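Local coordinates for protein dTDP Sugar Isomerase (Desulfovibrio desulfuricans subsp. desulfuricans str. G20, PDB 3EJK) that probably catalyses the epimerisation of dTDP-4-dehydro-6-deoxy-alpha-D-glucose at C3' and C5' to dTDP-4-dehydro-beta-L-rhamnose, at residues L17-E21 with P97-A103; V87-D91 with F158-W163. All blocks are in the same frame, centred on the assembly; numbering follows the deposited sequence. Where two conformers were deposited one is given.

Contact 1: L17-E21 with P97-A103; sequences LLPVE and PTSGRLA
At the apolar centre the methyl of Ala103, at the start of strand 102-108, points toward the loop 17-21 and meets three side chains: Val20 CG2 lies 3.8 Å from Ala103 CB, Pro19 CD 3.9 Å and Leu18 CB 4.2 Å. A side chain as small as alanine lets the loop come close, with the CA atoms of Pro19 and Ala103 5.5 Å apart. Val20 (chi1 t) also sets CG2 3.5 Å from Arg101 O, while Pro19 CB rests 3.7 Å from Leu102 O. Further out, a type II beta turn runs from Thr98 to Arg101, closed by Arg101 N to Thr98 O at 3.1 Å; Gly100, with positive phi (87°), suits its third position. Thr98 (chi1 p) turns OG1 to the loop and accepts an almost straight hydrogen bond from Glu21 N, 2.9 Å from OG1; the same hydroxyl is also hydrogen-bonded to the carboxylate of Asp91, its strongest polar partner. At the polar edge a water donates to Pro19 O at 2.6 Å and accepts a weak bond from Arg101 NH1 at 3.3 Å. This is a loop from one sheet of a cupin-type beta fold docking on the turn that leads into an outer strand of the other.

Contact 2: V87-D91 with F158-W163; sequences VVLYD and FIPFSW
In this cupin-clan beta fold, the loop 158-163, which follows strand 149-151, covers part of one face of the antiparallel five-stranded sheet, here along strand 84-90. Residues 87-90 are extended, so side chains alternate: Val88 and Tyr90 point toward the loop, Val87 and Leu89 away from it. Nearest CA pairs are Tyr90 with Ile159 at 6.8 Å and Val88 with Phe161 at 8.0 Å; no hydrogen bond crosses, and side chains fill the gap. Pro160 (phi/psi -74/50°) is the centre of an inverse gamma turn in which Phe161 N bonds to Ile159 O at 2.7 Å. The kink carries the proline ring over one face of the Tyr90 ring (chi1 t, chi2 64°) in a CH-pi contact, with Pro160 CD only 3.4 Å from Tyr90 CE1. Ile159, branched at CB (chi1 m), places its CG2 methyl 3.8 Å from Tyr90 CB. Trp123 on the adjacent strand 123-128 and Trp68 on strand 65-71 beyond it also pack against Ile159. Further along, Val88 (chi1 t) offers a compact methyl to two broad aromatic side chains. Trp163 (chi1 m) starts sideways but swings its indole inward, CH2 coming 3.9 Å from Val88 CG2. Phe161 (chi1 t, chi2 85°) completes the cover through a second CH-pi contact: Val88 CG2 sits over its ring face, 3.7 Å from the ring centroid and 11° off the normal.

The centres of contacts 1 and 2 lie about 11 Å apart, on the same side of the chain's centre. Along the chain their segments alternate, 17-21, 87-91, 97-103 and 158-163, and the middle two lie on strand 84-90 and on the turn leading into strand 102-108; these strands are consecutive in sequence and antiparallel neighbours in the five-stranded sheet. The contacts also touch directly: Gly100 N is 2.7 Å from Asp91 O and Thr98 OG1 is 2.6 Å from Asp91 OD2, both probable hydrogen bonds, while Leu102 CD2 packs 3.4 Å from Leu89 O. One strand pair thus receives an N-terminal loop at its connecting end and a C-terminal loop across a face, uniting sequence-distant parts of the fold.

Contact 1: L17-E21 with P97-A103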
# COMPACT_ATOMS: atom_id res chain seq x y z
N LEU A 17 5.36 -21.85 -6.82
CA LEU A 17 4.85 -22.58 -5.67
C LEU A 17 6.00 -22.65 -4.68
O LEU A 17 7.16 -22.52 -5.06
CB LEU A 17 4.32 -23.97 -6.03
CG LEU A 17 3.18 -23.91 -7.06
CD1 LEU A 17 2.46 -25.24 -7.15
CD2 LEU A 17 2.21 -22.79 -6.68
N LEU A 18 5.64 -22.82 -3.42
CA LEU A 18 6.61 -22.85 -2.33
C LEU A 18 6.47 -24.16 -1.60
O LEU A 18 5.53 -24.91 -1.87
CB LEU A 18 6.37 -21.68 -1.40
CG LEU A 18 6.59 -20.29 -1.99
CD1 LEU A 18 5.92 -19.21 -1.11
CD2 LEU A 18 8.09 -20.04 -2.18
N PRO A 19 7.39 -24.47 -0.68
CA PRO A 19 7.35 -25.77 -0.03
C PRO A 19 6.20 -25.95 0.93
O PRO A 19 6.05 -27.01 1.51
CB PRO A 19 8.70 -25.84 0.69
CG PRO A 19 9.56 -24.89 -0.08
CD PRO A 19 8.65 -23.77 -0.41
N VAL A 20 5.42 -24.89 1.10
CA VAL A 20 4.20 -24.98 1.91
C VAL A 20 3.05 -24.91 0.91
O VAL A 20 2.95 -23.96 0.13
CB VAL A 20 4.03 -23.88 3.01
CG1 VAL A 20 2.61 -23.89 3.56
CG2 VAL A 20 5.03 -24.08 4.16
N GLU A 21 2.22 -25.94 0.94
CA GLU A 21 1.06 -26.07 0.05
C GLU A 21 0.19 -24.84 0.09
O GLU A 21 -0.22 -24.39 1.16
CB GLU A 21 0.21 -27.29 0.44
CG GLU A 21 -1.02 -27.45 -0.43
CD GLU A 21 -0.65 -27.87 -1.83
OE1 GLU A 21 -0.08 -28.97 -1.97
OE2 GLU A 21 -0.94 -27.13 -2.79
N PRO A 97 -0.45 -31.94 2.69
CA PRO A 97 0.61 -32.80 2.17
C PRO A 97 1.99 -32.23 2.47
O PRO A 97 2.99 -32.89 2.22
CB PRO A 97 0.34 -32.84 0.67
CG PRO A 97 -0.44 -31.63 0.38
CD PRO A 97 -1.22 -31.29 1.61
N THR A 98 2.04 -31.02 3.00
CA THR A 98 3.32 -30.39 3.38
C THR A 98 3.27 -30.07 4.86
O THR A 98 3.91 -29.17 5.34
CB THR A 98 3.64 -29.11 2.58
OG1 THR A 98 2.64 -28.10 2.82
CG2 THR A 98 3.76 -29.40 1.08
N SER A 99 2.48 -30.83 5.59
CA SER A 99 2.39 -30.65 7.04
C SER A 99 3.77 -30.63 7.70
O SER A 99 4.61 -31.49 7.48
CB SER A 99 1.55 -31.76 7.67
OG SER A 99 1.36 -31.53 9.06
N GLY A 100 3.97 -29.64 8.55
CA GLY A 100 5.20 -29.54 9.33
C GLY A 100 6.35 -28.83 8.65
O GLY A 100 7.36 -28.58 9.28
N ARG A 101 6.16 -28.49 7.38
CA ARG A 101 7.21 -27.79 6.61
C ARG A 101 7.23 -26.28 6.74
O ARG A 101 6.22 -25.65 7.06
CB ARG A 101 7.13 -28.20 5.12
CG ARG A 101 7.45 -29.66 4.98
CD ARG A 101 7.22 -30.26 3.63
NE ARG A 101 7.27 -31.72 3.77
CZ ARG A 101 7.01 -32.60 2.80
NH1 ARG A 101 6.68 -32.19 1.58
NH2 ARG A 101 7.09 -33.89 3.06
N LEU A 102 8.42 -25.73 6.49
CA LEU A 102 8.65 -24.28 6.41
C LEU A 102 8.84 -23.78 4.99
O LEU A 102 9.30 -24.49 4.10
CB LEU A 102 9.92 -23.89 7.17
CG LEU A 102 9.94 -24.15 8.68
CD1 LEU A 102 11.33 -23.87 9.23
CD2 LEU A 102 8.88 -23.31 9.35
N ALA A 103 8.45 -22.54 4.79
CA ALA A 103 8.74 -21.83 3.54
C ALA A 103 9.37 -20.50 3.98
O ALA A 103 8.86 -19.83 4.87
CB ALA A 103 7.48 -21.62 2.68
O HOH W 1 7.37 -29.10 0.63

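Contact 2: V87-D91 with F158-W163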
# COMPACT_ATOMS: atom_id res chain seq x y z
N VAL A 87 10.17 -13.36 5.35
CA VAL A 87 8.95 -14.02 5.79
C VAL A 87 9.21 -15.51 5.98
O VAL A 87 9.93 -16.13 5.21
CB VAL A 87 7.79 -13.89 4.76
CG1 VAL A 87 6.50 -14.51 5.33
CG2 VAL A 87 7.57 -12.45 4.34
N VAL A 88 8.64 -16.05 7.05
CA VAL A 88 8.68 -17.49 7.27
C VAL A 88 7.27 -18.01 7.44
O VAL A 88 6.47 -17.45 8.18
CB VAL A 88 9.52 -17.90 8.48
CG1 VAL A 88 9.37 -19.41 8.72
CG2 VAL A 88 11.00 -17.51 8.31
N LEU A 89 7.00 -19.09 6.72
CA LEU A 89 5.69 -19.76 6.77
C LEU A 89 5.89 -21.14 7.36
O LEU A 89 6.89 -21.78 7.11
CB LEU A 89 5.09 -19.90 5.35
CG LEU A 89 4.95 -18.63 4.50
CD1 LEU A 89 4.12 -18.96 3.25
CD2 LEU A 89 4.28 -17.56 5.30
N TYR A 90 4.95 -21.53 8.21
CA TYR A 90 4.95 -22.85 8.85
C TYR A 90 3.60 -23.53 8.72
O TYR A 90 2.58 -23.02 9.17
CB TYR A 90 5.34 -22.78 10.32
CG TYR A 90 5.09 -24.09 11.02
CD1 TYR A 90 5.79 -25.23 10.65
CD2 TYR A 90 4.15 -24.20 12.03
CE1 TYR A 90 5.56 -26.43 11.26
CE2 TYR A 90 3.93 -25.40 12.65
CZ TYR A 90 4.63 -26.50 12.26
OH TYR A 90 4.39 -27.70 12.87
N ASP A 91 3.63 -24.69 8.08
CA ASP A 91 2.41 -25.47 7.81
C ASP A 91 2.02 -26.35 8.99
O ASP A 91 2.51 -27.47 9.15
CB ASP A 91 2.59 -26.31 6.56
CG ASP A 91 1.29 -26.84 6.02
OD1 ASP A 91 0.27 -26.80 6.76
OD2 ASP A 91 1.30 -27.30 4.86
N PHE A 158 6.66 -24.57 19.39
CA PHE A 158 5.93 -25.52 18.51
C PHE A 158 6.00 -25.09 17.04
O PHE A 158 5.63 -25.83 16.14
CB PHE A 158 4.48 -25.77 18.97
CG PHE A 158 3.57 -24.59 18.79
CD1 PHE A 158 3.47 -23.62 19.76
CD2 PHE A 158 2.83 -24.46 17.64
CE1 PHE A 158 2.65 -22.54 19.58
CE2 PHE A 158 2.01 -23.38 17.46
CZ PHE A 158 1.92 -22.42 18.43
N ILE A 159 6.52 -23.89 16.81
CA ILE A 159 6.70 -23.38 15.44
C ILE A 159 8.22 -23.45 15.19
O ILE A 159 8.99 -22.65 15.75
CB ILE A 159 6.10 -21.98 15.25
CG1 ILE A 159 4.59 -22.03 15.55
CG2 ILE A 159 6.32 -21.48 13.79
CD1 ILE A 159 3.88 -20.69 15.38
N PRO A 160 8.67 -24.40 14.35
CA PRO A 160 10.09 -24.76 14.23
C PRO A 160 11.02 -23.82 13.50
O PRO A 160 11.78 -24.24 12.63
CB PRO A 160 10.04 -26.11 13.54
CG PRO A 160 8.85 -25.97 12.65
CD PRO A 160 7.84 -25.29 13.52
N PHE A 161 10.94 -22.55 13.88
CA PHE A 161 11.87 -21.56 13.35
C PHE A 161 12.27 -20.55 14.41
O PHE A 161 11.42 -19.94 15.05
CB PHE A 161 11.29 -20.82 12.14
CG PHE A 161 12.24 -19.82 11.55
CD1 PHE A 161 13.18 -20.22 10.63
CD2 PHE A 161 12.20 -18.49 11.93
CE1 PHE A 161 14.07 -19.30 10.08
CE2 PHE A 161 13.09 -17.57 11.39
CZ PHE A 161 14.04 -17.98 10.46
N SER A 162 13.57 -20.35 14.52
CA SER A 162 14.14 -19.43 15.51
C SER A 162 14.45 -18.04 14.96
O SER A 162 15.44 -17.83 14.29
CB SER A 162 15.42 -20.01 16.10
OG SER A 162 15.99 -19.12 17.03
N TRP A 163 13.59 -17.10 15.29
CA TRP A 163 13.80 -15.73 14.86
C TRP A 163 15.04 -15.17 15.50
O TRP A 163 15.72 -14.33 14.94
CB TRP A 163 12.62 -14.82 15.20
CG TRP A 163 11.55 -15.00 14.24
CD1 TRP A 163 10.36 -15.61 14.44
CD2 TRP A 163 11.58 -14.60 12.86
NE1 TRP A 163 9.63 -15.60 13.28
CE2 TRP A 163 10.36 -14.99 12.29
CE3 TRP A 163 12.53 -13.96 12.06
CZ2 TRP A 163 10.06 -14.77 10.96
CZ3 TRP A 163 12.22 -13.74 10.73
CH2 TRP A 163 11.00 -14.14 10.19